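Local coordinates for protein phosphoribosylformylglycinamidine cyclo-ligase (Thermus thermophilus HB8, PDB 5AVM) that probably catalyses the ATP-dependent ring closure of formylglycinamidine ribonucleotide to 5-aminoimidazole ribonucleotide in de novo purine biosynthesis, at residues D175-L180 against A263-G268; E251-A256 against V301-Q306; R219-Y224 against H243-G248; E169-G174 against R255-G260. All coordinates share one frame; numbering follows the deposited sequence.

Interaction 1. Residues D175-L180 against A263-G268; sequences DALLAL and AEVRRG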
loop_
_atom_site.group_PDB
_atom_site.type_symbol
_atom_site.label_atom_id
_atom_site.label_comp_id
_atom_site.label_asym_id
_atom_site.label_seq_id
_atom_site.Cartn_x
_atom_site.Cartn_y
_atom_site.Cartn_z
ATOM N N ASP B 175 -27.819 21.838 -3.507
ATOM C CA ASP B 175 -27.791 20.423 -3.839
ATOM C C ASP B 175 -28.447 19.599 -2.745
ATOM O O ASP B 175 -28.527 20.015 -1.586
ATOM C CB ASP B 175 -26.356 19.923 -4.027
ATOM C CG ASP B 175 -25.765 20.334 -5.353
ATOM O OD1 ASP B 175 -26.528 20.414 -6.344
ATOM O OD2 ASP B 175 -24.536 20.558 -5.406
ATOM N N ALA B 176 -28.914 18.420 -3.129
ATOM C CA ALA B 176 -29.531 17.495 -2.197
ATOM C C ALA B 176 -28.452 16.526 -1.696
ATOM O O ALA B 176 -27.507 16.199 -2.418
ATOM C CB ALA B 176 -30.646 16.725 -2.896
ATOM N N LEU B 177 -28.587 16.081 -0.451
ATOM C CA LEU B 177 -27.642 15.133 0.112
ATOM C C LEU B 177 -28.331 13.776 0.084
ATOM O O LEU B 177 -29.294 13.540 0.810
ATOM C CB LEU B 177 -27.279 15.512 1.550
ATOM C CG LEU B 177 -26.750 16.924 1.812
ATOM C CD1 LEU B 177 -26.303 17.026 3.247
ATOM C CD2 LEU B 177 -25.592 17.239 0.890
ATOM N N LEU B 178 -27.846 12.889 -0.778
ATOM C CA LEU B 178 -28.415 11.555 -0.913
ATOM C C LEU B 178 -27.441 10.553 -0.304
ATOM O O LEU B 178 -26.310 10.409 -0.760
ATOM C CB LEU B 178 -28.648 11.252 -2.394
ATOM C CG LEU B 178 -29.568 10.112 -2.838
ATOM C CD1 LEU B 178 -29.828 10.288 -4.321
ATOM C CD2 LEU B 178 -28.957 8.743 -2.559
ATOM N N ALA B 179 -27.884 9.866 0.739
ATOM C CA ALA B 179 -27.041 8.895 1.400
ATOM C C ALA B 179 -27.397 7.489 0.978
ATOM O O ALA B 179 -28.565 7.163 0.802
ATOM C CB ALA B 179 -27.174 9.030 2.906
ATOM N N LEU B 180 -26.372 6.667 0.793
ATOM C CA LEU B 180 -26.552 5.269 0.434
ATOM C C LEU B 180 -26.278 4.566 1.761
ATOM O O LEU B 180 -25.276 4.850 2.428
ATOM C CB LEU B 180 -25.546 4.849 -0.635
ATOM C CG LEU B 180 -25.634 5.646 -1.936
ATOM C CD1 LEU B 180 -24.703 5.026 -2.959
ATOM C CD2 LEU B 180 -27.077 5.653 -2.444
ATOM N N ALA B 263 -23.138 21.654 5.121
ATOM C CA ALA B 263 -24.265 20.753 4.893
ATOM C C ALA B 263 -25.282 20.778 6.027
ATOM O O ALA B 263 -24.956 21.113 7.164
ATOM C CB ALA B 263 -23.763 19.333 4.683
ATOM N N GLU B 264 -26.514 20.403 5.699
ATOM C CA GLU B 264 -27.612 20.367 6.658
ATOM C C GLU B 264 -28.224 18.971 6.628
ATOM O O GLU B 264 -28.895 18.604 5.666
ATOM C CB GLU B 264 -28.657 21.400 6.256
ATOM C CG GLU B 264 -29.767 21.623 7.250
ATOM C CD GLU B 264 -30.746 22.674 6.764
ATOM O OE1 GLU B 264 -31.593 22.351 5.897
ATOM O OE2 GLU B 264 -30.648 23.830 7.239
ATOM N N VAL B 265 -27.992 18.195 7.683
ATOM C CA VAL B 265 -28.508 16.829 7.752
ATOM C C VAL B 265 -29.680 16.666 8.719
ATOM O O VAL B 265 -29.513 16.808 9.926
ATOM C CB VAL B 265 -27.386 15.846 8.173
ATOM C CG1 VAL B 265 -27.936 14.431 8.281
ATOM C CG2 VAL B 265 -26.248 15.901 7.168
ATOM N N ARG B 266 -30.859 16.352 8.188
ATOM C CA ARG B 266 -32.043 16.157 9.025
ATOM C C ARG B 266 -31.957 14.818 9.750
ATOM O O ARG B 266 -31.896 13.773 9.109
ATOM C CB ARG B 266 -33.316 16.171 8.178
ATOM C CG ARG B 266 -33.526 17.419 7.339
ATOM C CD ARG B 266 -34.930 17.404 6.749
ATOM N NE ARG B 266 -35.210 16.159 6.035
ATOM C CZ ARG B 266 -34.857 15.919 4.774
ATOM N NH1 ARG B 266 -34.210 16.846 4.076
ATOM N NH2 ARG B 266 -35.150 14.751 4.214
ATOM N N ARG B 267 -31.962 14.849 11.081
ATOM C CA ARG B 267 -31.879 13.625 11.881
ATOM C C ARG B 267 -33.096 12.740 11.624
ATOM O O ARG B 267 -34.224 13.227 11.573
ATOM C CB ARG B 267 -31.827 13.961 13.374
ATOM C CG ARG B 267 -31.220 15.309 13.697
ATOM C CD ARG B 267 -31.407 15.654 15.161
ATOM N NE ARG B 267 -30.496 14.909 16.019
ATOM C CZ ARG B 267 -29.526 15.478 16.725
ATOM N NH1 ARG B 267 -29.354 16.793 16.672
ATOM N NH2 ARG B 267 -28.734 14.736 17.484
ATOM N N GLY B 268 -32.865 11.441 11.464
ATOM C CA GLY B 268 -33.962 10.520 11.224
ATOM C C GLY B 268 -34.440 10.434 9.786
ATOM O O GLY B 268 -35.489 9.845 9.519
#

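Interaction 2. Residues E251-A256 against V301-Q306; sequences ENLPRA and VLVLPQ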
loop_
_atom_site.group_PDB
_atom_site.type_symbol
_atom_site.label_atom_id
_atom_site.label_comp_id
_atom_site.label_asym_id
_atom_site.label_seq_id
_atom_site.Cartn_x
_atom_site.Cartn_y
_atom_site.Cartn_z
ATOM N N GLU B 251 -16.135 14.740 9.392
ATOM C CA GLU B 251 -14.849 14.923 8.739
ATOM C C GLU B 251 -14.923 14.759 7.229
ATOM O O GLU B 251 -14.471 15.616 6.472
ATOM C CB GLU B 251 -13.838 13.924 9.291
ATOM C CG GLU B 251 -12.499 13.971 8.589
ATOM C CD GLU B 251 -11.653 12.763 8.895
ATOM O OE1 GLU B 251 -11.293 12.566 10.081
ATOM O OE2 GLU B 251 -11.354 12.005 7.944
ATOM N N ASN B 252 -15.512 13.650 6.803
ATOM C CA ASN B 252 -15.616 13.309 5.393
ATOM C C ASN B 252 -16.516 14.123 4.472
ATOM O O ASN B 252 -16.171 14.328 3.308
ATOM C CB ASN B 252 -15.962 11.832 5.288
ATOM C CG ASN B 252 -14.903 10.964 5.910
ATOM O OD1 ASN B 252 -13.796 10.869 5.395
ATOM N ND2 ASN B 252 -15.221 10.347 7.034
ATOM N N LEU B 253 -17.659 14.588 4.955
ATOM C CA LEU B 253 -18.533 15.350 4.073
ATOM C C LEU B 253 -17.941 16.698 3.659
ATOM O O LEU B 253 -17.908 17.025 2.478
ATOM C CB LEU B 253 -19.914 15.569 4.708
ATOM C CG LEU B 253 -21.144 15.147 3.882
ATOM C CD1 LEU B 253 -22.362 15.848 4.453
ATOM C CD2 LEU B 253 -20.997 15.506 2.399
ATOM N N PRO B 254 -17.469 17.501 4.624
ATOM C CA PRO B 254 -16.896 18.805 4.267
ATOM C C PRO B 254 -15.829 18.780 3.168
ATOM O O PRO B 254 -15.558 19.806 2.540
ATOM C CB PRO B 254 -16.353 19.311 5.599
ATOM C CG PRO B 254 -17.362 18.778 6.571
ATOM C CD PRO B 254 -17.557 17.352 6.089
ATOM N N ARG B 255 -15.233 17.611 2.938
ATOM C CA ARG B 255 -14.189 17.453 1.916
ATOM C C ARG B 255 -14.757 17.589 0.504
ATOM O O ARG B 255 -14.102 18.135 -0.389
ATOM C CB ARG B 255 -13.532 16.079 2.034
ATOM C CG ARG B 255 -13.187 15.661 3.435
ATOM C CD ARG B 255 -11.782 16.030 3.834
ATOM N NE ARG B 255 -11.334 15.127 4.886
ATOM C CZ ARG B 255 -11.124 13.826 4.702
ATOM N NH1 ARG B 255 -11.310 13.283 3.503
ATOM N NH2 ARG B 255 -10.751 13.061 5.720
ATOM N N ALA B 256 -15.972 17.073 0.318
ATOM C CA ALA B 256 -16.661 17.104 -0.966
ATOM C C ALA B 256 -17.372 18.432 -1.184
ATOM O O ALA B 256 -18.074 18.606 -2.178
ATOM C CB ALA B 256 -17.671 15.961 -1.040
ATOM N N VAL B 301 -22.363 9.712 0.986
ATOM C CA VAL B 301 -23.257 10.850 0.824
ATOM C C VAL B 301 -23.018 11.429 -0.565
ATOM O O VAL B 301 -21.877 11.645 -0.971
ATOM C CB VAL B 301 -23.001 11.960 1.881
ATOM C CG1 VAL B 301 -23.994 13.104 1.685
ATOM C CG2 VAL B 301 -23.124 11.387 3.294
ATOM N N LEU B 302 -24.101 11.661 -1.297
ATOM C CA LEU B 302 -24.021 12.217 -2.638
ATOM C C LEU B 302 -24.527 13.656 -2.660
ATOM O O LEU B 302 -25.556 13.983 -2.062
ATOM C CB LEU B 302 -24.842 11.361 -3.608
ATOM C CG LEU B 302 -24.191 10.114 -4.218
ATOM C CD1 LEU B 302 -23.403 9.353 -3.187
ATOM C CD2 LEU B 302 -25.273 9.231 -4.811
ATOM N N VAL B 303 -23.785 14.519 -3.341
ATOM C CA VAL B 303 -24.159 15.917 -3.474
ATOM C C VAL B 303 -24.499 16.109 -4.947
ATOM O O VAL B 303 -23.648 15.942 -5.819
ATOM C CB VAL B 303 -22.997 16.841 -3.079
ATOM C CG1 VAL B 303 -23.483 18.273 -2.989
ATOM C CG2 VAL B 303 -22.399 16.386 -1.758
ATOM N N LEU B 304 -25.751 16.448 -5.223
ATOM C CA LEU B 304 -26.208 16.624 -6.592
ATOM C C LEU B 304 -27.465 17.497 -6.648
ATOM O O LEU B 304 -28.118 17.718 -5.624
ATOM C CB LEU B 304 -26.509 15.244 -7.200
ATOM C CG LEU B 304 -27.347 14.240 -6.380
ATOM C CD1 LEU B 304 -28.647 14.852 -5.904
ATOM C CD2 LEU B 304 -27.647 13.028 -7.230
ATOM N N PRO B 305 -27.816 18.012 -7.848
ATOM C CA PRO B 305 -29.012 18.851 -8.002
ATOM C C PRO B 305 -30.237 18.146 -7.412
ATOM O O PRO B 305 -30.283 16.918 -7.366
ATOM C CB PRO B 305 -29.107 19.023 -9.514
ATOM C CG PRO B 305 -27.674 19.081 -9.914
ATOM C CD PRO B 305 -27.066 17.942 -9.116
ATOM N N GLN B 306 -31.226 18.913 -6.965
ATOM C CA GLN B 306 -32.418 18.313 -6.371
ATOM C C GLN B 306 -33.136 17.310 -7.279
ATOM O O GLN B 306 -33.550 16.246 -6.820
ATOM C CB GLN B 306 -33.401 19.400 -5.933
ATOM C CG GLN B 306 -34.615 18.854 -5.192
ATOM C CD GLN B 306 -34.275 18.312 -3.807
ATOM O OE1 GLN B 306 -34.854 17.319 -3.358
ATOM N NE2 GLN B 306 -33.348 18.973 -3.117
#

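Interaction 3. Residues R219-Y224 against H243-G248; sequences RPHRAY and HITGGG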
loop_
_atom_site.group_PDB
_atom_site.type_symbol
_atom_site.label_atom_id
_atom_site.label_comp_id
_atom_site.label_asym_id
_atom_site.label_seq_id
_atom_site.Cartn_x
_atom_site.Cartn_y
_atom_site.Cartn_z
ATOM N N ARG B 219 -20.077 -7.845 9.461
ATOM C CA ARG B 219 -20.708 -7.711 8.152
ATOM C C ARG B 219 -19.774 -6.823 7.334
ATOM O O ARG B 219 -19.451 -5.697 7.735
ATOM C CB ARG B 219 -22.088 -7.058 8.276
ATOM C CG ARG B 219 -22.784 -6.823 6.945
ATOM C CD ARG B 219 -24.291 -6.857 7.118
ATOM N NE ARG B 219 -24.775 -8.206 7.440
ATOM C CZ ARG B 219 -25.611 -8.485 8.437
ATOM N NH1 ARG B 219 -26.062 -7.511 9.223
ATOM N NH2 ARG B 219 -25.996 -9.736 8.651
ATOM N N PRO B 220 -19.319 -7.323 6.177
ATOM C CA PRO B 220 -18.408 -6.579 5.305
ATOM C C PRO B 220 -18.792 -5.143 4.938
ATOM O O PRO B 220 -19.968 -4.779 4.898
ATOM C CB PRO B 220 -18.308 -7.477 4.073
ATOM C CG PRO B 220 -18.494 -8.855 4.646
ATOM C CD PRO B 220 -19.636 -8.644 5.603
ATOM N N HIS B 221 -17.766 -4.335 4.682
ATOM C CA HIS B 221 -17.931 -2.950 4.255
ATOM C C HIS B 221 -18.730 -3.058 2.946
ATOM O O HIS B 221 -18.399 -3.869 2.085
ATOM C CB HIS B 221 -16.548 -2.346 3.995
ATOM C CG HIS B 221 -16.553 -0.867 3.758
ATOM N ND1 HIS B 221 -15.939 0.023 4.614
ATOM C CD2 HIS B 221 -17.089 -0.123 2.763
ATOM C CE1 HIS B 221 -16.099 1.252 4.158
ATOM N NE2 HIS B 221 -16.792 1.191 3.036
ATOM N N ARG B 222 -19.779 -2.257 2.799
ATOM C CA ARG B 222 -20.610 -2.309 1.599
ATOM C C ARG B 222 -20.083 -1.489 0.414
ATOM O O ARG B 222 -19.725 -0.318 0.566
ATOM C CB ARG B 222 -22.028 -1.854 1.949
ATOM C CG ARG B 222 -23.031 -1.939 0.819
ATOM C CD ARG B 222 -24.442 -1.785 1.361
ATOM N NE ARG B 222 -24.802 -2.925 2.203
ATOM C CZ ARG B 222 -25.869 -2.977 3.004
ATOM N NH1 ARG B 222 -26.699 -1.946 3.088
ATOM N NH2 ARG B 222 -26.108 -4.068 3.723
ATOM N N ALA B 223 -20.049 -2.111 -0.763
ATOM C CA ALA B 223 -19.599 -1.452 -1.987
ATOM C C ALA B 223 -20.790 -0.850 -2.720
ATOM O O ALA B 223 -21.857 -1.458 -2.780
ATOM C CB ALA B 223 -18.898 -2.448 -2.896
ATOM N N TYR B 224 -20.599 0.337 -3.290
ATOM C CA TYR B 224 -21.664 1.015 -4.022
ATOM C C TYR B 224 -21.404 1.106 -5.521
ATOM O O TYR B 224 -21.922 1.998 -6.194
ATOM C CB TYR B 224 -21.874 2.414 -3.443
ATOM C CG TYR B 224 -22.246 2.361 -1.982
ATOM C CD1 TYR B 224 -23.469 1.827 -1.575
ATOM C CD2 TYR B 224 -21.341 2.754 -1.005
ATOM C CE1 TYR B 224 -23.774 1.680 -0.229
ATOM C CE2 TYR B 224 -21.633 2.614 0.339
ATOM C CZ TYR B 224 -22.848 2.075 0.721
ATOM O OH TYR B 224 -23.120 1.926 2.059
ATOM N N HIS B 243 -17.292 9.301 0.956
ATOM C CA HIS B 243 -17.321 7.961 1.503
ATOM C C HIS B 243 -17.134 8.269 2.981
ATOM O O HIS B 243 -16.169 8.938 3.347
ATOM C CB HIS B 243 -16.151 7.137 0.984
ATOM C CG HIS B 243 -16.221 5.691 1.364
ATOM N ND1 HIS B 243 -15.106 4.885 1.432
ATOM C CD2 HIS B 243 -17.274 4.904 1.686
ATOM C CE1 HIS B 243 -15.469 3.663 1.781
ATOM N NE2 HIS B 243 -16.780 3.648 1.940
ATOM N N ILE B 244 -18.071 7.823 3.817
ATOM C CA ILE B 244 -18.012 8.083 5.262
ATOM C C ILE B 244 -17.198 7.018 5.987
ATOM O O ILE B 244 -17.716 5.973 6.404
ATOM C CB ILE B 244 -19.431 8.164 5.877
ATOM C CG1 ILE B 244 -20.274 9.159 5.069
ATOM C CG2 ILE B 244 -19.350 8.587 7.342
ATOM C CD1 ILE B 244 -19.567 10.481 4.789
ATOM N N THR B 245 -15.913 7.318 6.128
ATOM C CA THR B 245 -14.958 6.437 6.756
ATOM C C THR B 245 -14.436 7.075 8.042
ATOM O O THR B 245 -15.193 7.729 8.754
ATOM C CB THR B 245 -13.806 6.151 5.777
ATOM O OG1 THR B 245 -13.274 7.391 5.293
ATOM C CG2 THR B 245 -14.309 5.330 4.592
ATOM N N GLY B 246 -13.153 6.882 8.337
ATOM C CA GLY B 246 -12.574 7.442 9.546
ATOM C C GLY B 246 -12.946 8.894 9.730
ATOM O O GLY B 246 -12.806 9.686 8.801
ATOM N N GLY B 247 -13.421 9.246 10.922
ATOM C CA GLY B 247 -13.809 10.623 11.190
ATOM C C GLY B 247 -15.312 10.847 11.111
ATOM O O GLY B 247 -15.822 11.852 11.604
ATOM N N GLY B 248 -16.017 9.911 10.479
ATOM C CA GLY B 248 -17.457 10.016 10.350
ATOM C C GLY B 248 -17.939 11.069 9.369
ATOM O O GLY B 248 -17.160 11.666 8.625
#

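Interaction 4. Residues E169-G174 against R255-G260; sequences ERVREG and RALPPG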
loop_
_atom_site.group_PDB
_atom_site.type_symbol
_atom_site.label_atom_id
_atom_site.label_comp_id
_atom_site.label_asym_id
_atom_site.label_seq_id
_atom_site.Cartn_x
_atom_site.Cartn_y
_atom_site.Cartn_z
ATOM N N GLU B 169 -15.640 21.512 -6.368
ATOM C CA GLU B 169 -15.792 22.596 -7.334
ATOM C C GLU B 169 -17.034 22.487 -8.222
ATOM O O GLU B 169 -17.408 23.459 -8.886
ATOM C CB GLU B 169 -14.527 22.724 -8.199
ATOM C CG GLU B 169 -14.066 21.441 -8.895
ATOM C CD GLU B 169 -13.579 20.369 -7.929
ATOM O OE1 GLU B 169 -12.897 20.720 -6.937
ATOM O OE2 GLU B 169 -13.868 19.177 -8.177
ATOM N N ARG B 170 -17.674 21.316 -8.234
ATOM C CA ARG B 170 -18.881 21.118 -9.043
ATOM C C ARG B 170 -20.103 21.321 -8.166
ATOM O O ARG B 170 -21.212 21.512 -8.658
ATOM C CB ARG B 170 -18.930 19.710 -9.634
ATOM C CG ARG B 170 -17.597 19.168 -10.054
ATOM C CD ARG B 170 -17.689 18.438 -11.375
ATOM N NE ARG B 170 -18.953 17.731 -11.551
ATOM C CZ ARG B 170 -19.193 16.893 -12.554
ATOM N NH1 ARG B 170 -18.248 16.662 -13.455
ATOM N NH2 ARG B 170 -20.376 16.301 -12.672
ATOM N N VAL B 171 -19.889 21.271 -6.856
ATOM C CA VAL B 171 -20.968 21.453 -5.898
ATOM C C VAL B 171 -21.464 22.902 -5.876
ATOM O O VAL B 171 -20.673 23.849 -5.807
ATOM C CB VAL B 171 -20.521 21.055 -4.478
ATOM C CG1 VAL B 171 -21.562 21.488 -3.469
ATOM C CG2 VAL B 171 -20.307 19.553 -4.405
ATOM N N ARG B 172 -22.781 23.058 -5.945
ATOM C CA ARG B 172 -23.410 24.370 -5.927
ATOM C C ARG B 172 -24.329 24.416 -4.710
ATOM O O ARG B 172 -24.663 23.378 -4.140
ATOM C CB ARG B 172 -24.218 24.576 -7.209
ATOM C CG ARG B 172 -23.398 24.439 -8.488
ATOM C CD ARG B 172 -22.583 25.688 -8.785
ATOM N NE ARG B 172 -23.425 26.774 -9.281
ATOM C CZ ARG B 172 -22.976 27.971 -9.651
ATOM N NH1 ARG B 172 -21.679 28.249 -9.582
ATOM N NH2 ARG B 172 -23.823 28.889 -10.104
ATOM N N GLU B 173 -24.729 25.615 -4.297
ATOM C CA GLU B 173 -25.611 25.737 -3.145
ATOM C C GLU B 173 -27.018 25.305 -3.528
ATOM O O GLU B 173 -27.571 25.775 -4.525
ATOM C CB GLU B 173 -25.657 27.175 -2.639
ATOM C CG GLU B 173 -26.517 27.332 -1.392
ATOM C CD GLU B 173 -27.000 28.753 -1.182
ATOM O OE1 GLU B 173 -26.154 29.674 -1.129
ATOM O OE2 GLU B 173 -28.232 28.945 -1.068
ATOM N N GLY B 174 -27.590 24.406 -2.733
ATOM C CA GLY B 174 -28.930 23.929 -3.013
ATOM C C GLY B 174 -28.982 22.460 -3.375
ATOM O O GLY B 174 -30.061 21.887 -3.546
ATOM N N ARG B 255 -15.233 17.611 2.938
ATOM C CA ARG B 255 -14.189 17.453 1.916
ATOM C C ARG B 255 -14.757 17.589 0.504
ATOM O O ARG B 255 -14.102 18.135 -0.389
ATOM C CB ARG B 255 -13.532 16.079 2.034
ATOM C CG ARG B 255 -13.187 15.661 3.435
ATOM C CD ARG B 255 -11.782 16.030 3.834
ATOM N NE ARG B 255 -11.334 15.127 4.886
ATOM C CZ ARG B 255 -11.124 13.826 4.702
ATOM N NH1 ARG B 255 -11.310 13.283 3.503
ATOM N NH2 ARG B 255 -10.751 13.061 5.720
ATOM N N ALA B 256 -15.972 17.073 0.318
ATOM C CA ALA B 256 -16.661 17.104 -0.966
ATOM C C ALA B 256 -17.372 18.432 -1.184
ATOM O O ALA B 256 -18.074 18.606 -2.178
ATOM C CB ALA B 256 -17.671 15.961 -1.040
ATOM N N LEU B 257 -17.189 19.368 -0.258
ATOM C CA LEU B 257 -17.836 20.671 -0.360
ATOM C C LEU B 257 -16.846 21.826 -0.482
ATOM O O LEU B 257 -15.864 21.910 0.259
ATOM C CB LEU B 257 -18.743 20.902 0.852
ATOM C CG LEU B 257 -19.797 19.828 1.128
ATOM C CD1 LEU B 257 -20.544 20.201 2.387
ATOM C CD2 LEU B 257 -20.758 19.695 -0.041
ATOM N N PRO B 258 -17.102 22.736 -1.432
ATOM C CA PRO B 258 -16.261 23.900 -1.683
ATOM C C PRO B 258 -16.367 24.905 -0.555
ATOM O O PRO B 258 -17.251 24.804 0.295
ATOM C CB PRO B 258 -16.827 24.445 -2.982
ATOM C CG PRO B 258 -18.271 24.173 -2.823
ATOM C CD PRO B 258 -18.267 22.748 -2.331
ATOM N N PRO B 259 -15.457 25.891 -0.529
ATOM C CA PRO B 259 -15.465 26.919 0.514
ATOM C C PRO B 259 -16.766 27.723 0.508
ATOM O O PRO B 259 -17.317 28.026 -0.555
ATOM C CB PRO B 259 -14.253 27.775 0.155
ATOM C CG PRO B 259 -13.328 26.796 -0.492
ATOM C CD PRO B 259 -14.265 26.027 -1.385
ATOM N N GLY B 260 -17.257 28.054 1.700
ATOM C CA GLY B 260 -18.479 28.830 1.812
ATOM C C GLY B 260 -19.745 28.012 1.682
ATOM O O GLY B 260 -20.828 28.556 1.434
#

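Interaction 1. Residues D175-L180 against A263-G268
With CG beside the backbone N and anti to the carbonyl carbon (chi1 -54°), and with the second torsion extended (chi2 -173°), Leu177 sets its CD1 methyl against Ala263 and Val265. That one methyl makes all the close contacts. The CB of Ala263 lies 3.7 Å from Leu177 CD1, and CG2 of Val265 approaches the same CD1 to 4.1 Å. Val265 presents this branch because CG2 sits beside its own backbone N, anti to the carbonyl carbon. Between the two apolar groups runs the peptide of Glu264, whose O is 3.9 Å from Leu177 CD1.

In the mixed sheet of the C-terminal domain the two strands are not neighbours: strand 319-326 runs between them, hydrogen-bonded to strand 176-181 through pairs such as Leu177 with Val321. The axes of the short pieces 176-180 and 263-265 approach to 8.4 Å, with their directions 54° apart. Leu177 therefore reaches across an intervening strand on one face of the sheet, and its side chain also rests on Val321 and Val324. Around the same cluster, Ala263 touches Leu253, and Val265 packs on Val330, Leu332 and Trp270.

Interaction 2. Residues E251-A256 against V301-Q306
Val301 meets Leu253 where residues 251-256, which continue from helix 248-252, lie over one face of the six-stranded mixed sheet of the C-terminal domain. Strand 298-304 begins the contact with Val301, whose CB points toward segment 251-256; its CG1, anti to the backbone N (chi1 -178°), is 3.9 Å from Leu253 CD2. The two side chains cross at about a right angle, and Leu253 CG also approaches Val301 CG1, to 4.1 Å. Leu302 follows with its side chain directed away, to the other face, where it meets Leu178. Val303 then turns back in the alternation of a beta strand, its CG2 a looser 4.5 Å from Leu253 CD2. Leu253 also rests on Ala242 of strand 240-243. An alanine in place of Leu253 would lack the branched end, and would probably open a gap over Val301 and Val303 and leave Ala242 with less cover. Beyond Leu304 the chain leaves the sheet, and Pro305 occupies the N-cap position of helix 306-313.

Ala256 also points at the strand, its CB 4.8 Å from Val303 CG2. The turn that delivers it there is closed by the backbone bond from Ala256 N to Leu253 O, 2.9 Å long.

Interaction 3. Residues R219-Y224 against H243-G248
A buried histidine-histidine hydrogen bond joins two loops, His221 from the connection between helices 213-218 and 225-233, and His243 from the end of strand 240-243, close to the centre of the chain. The bond runs between His221 NE2 and His243 NE2 at 2.7 Å, with an angle of 150°, and either nitrogen could be the donor. The side chains approach from opposite directions. Each carries CG anti to its backbone N (chi1 -171° in His221), which extends the two imidazoles to meet each other. The rings meet at their edges without stacking, with centroids 4.7 Å apart and planes at 65°.

Thr245 flanks the pair. Thr245 CG2 sits 3.2 Å above the plane of the His243 ring, offset toward its rim. At the edge of the other ring, Thr245 CG2 is 4.5 Å from His221 CE1. Thr245 also begins a type II turn, closed by Gly248 N to Thr245 O at 2.9 Å.

The remaining ring nitrogens are engaged as well, His221 ND1 by Thr187 OG1 and His243 ND1 by Asp90 OD1, and this fixes how each ring is turned. A leucine in place of His221 would probably leave His243 NE2 and Thr187 OG1 without these mates. Helix 79-92 borders the contact, its Asn89 touching both histidines and its His86 touching Thr245, while Met300 of strand 298-304 packs against His243.

Interaction 4. Residues E169-G174 against R255-G260
Val171 fits against the consecutive residues Ala256, Leu257 and Pro258, and its side chain divides between them. Val171 CB is 3.5 Å from Pro258 CD. Val171 CG1 follows at 3.7 Å from the same Pro258 CD. On its other contact, Val171 CG1 is 4.0 Å from Leu257 CD2. The second branch faces the backbone instead, Val171 CG2 lying 3.3 Å from Ala256 O. This division follows from the first torsion of Val171, which sets CG1 anti to the backbone N (chi1 170°) and CG2 anti to the carbonyl carbon.

Val171 and Pro258 cross at about a right angle. Leu257 starts out pointing away from Val171, but its CD2 branch comes back to the valine. In return, Pro258 CG approaches the main chain, 3.8 Å from Val171 O.

A second shell holds these groups in place. Val171 also rests on Ala240 and Val303, while Leu257 is lodged among Val303, Val324 and Ala263 of the C-terminal sheet. The loop carrying Val171 is tied down by Asp175 OD2, which accepts from Arg172 N, and by the backbone pairing of Gly174 with Val324.

Apart from two carbonyl oxygens, Ala256 O beside Val171 CG2 and Val171 O beside Pro258 CG, the touching groups are hydrocarbon. The contact therefore relies on shape and burial, while the directional bonds at Arg172 N and Gly174 anchor the Val171 loop.

Interactions 1, 2 and 4 form a connected cluster on one side of the chain's centre, within the C-terminal domain. Interaction 2 lies in the middle, its centre about 9 Å from that of interaction 1 and about 8 Å from that of interaction 4. Interactions 2 and 4 meet through Val303, and interactions 1 and 2 share neighbouring strands, 176-181 and 298-304. Along the chain, 169-174 leads into 175-180, and 255-260 overlaps 251-256 at Arg255 and Ala256 and precedes 263-268, so three separated regions, 169-180, 251-268 and 301-306, are brought together on the sheet. Interaction 3 is nested inside the loops closed by interactions 1 and 4, its centre about 15 Å from that of interaction 2, and links the domain to helix 79-92.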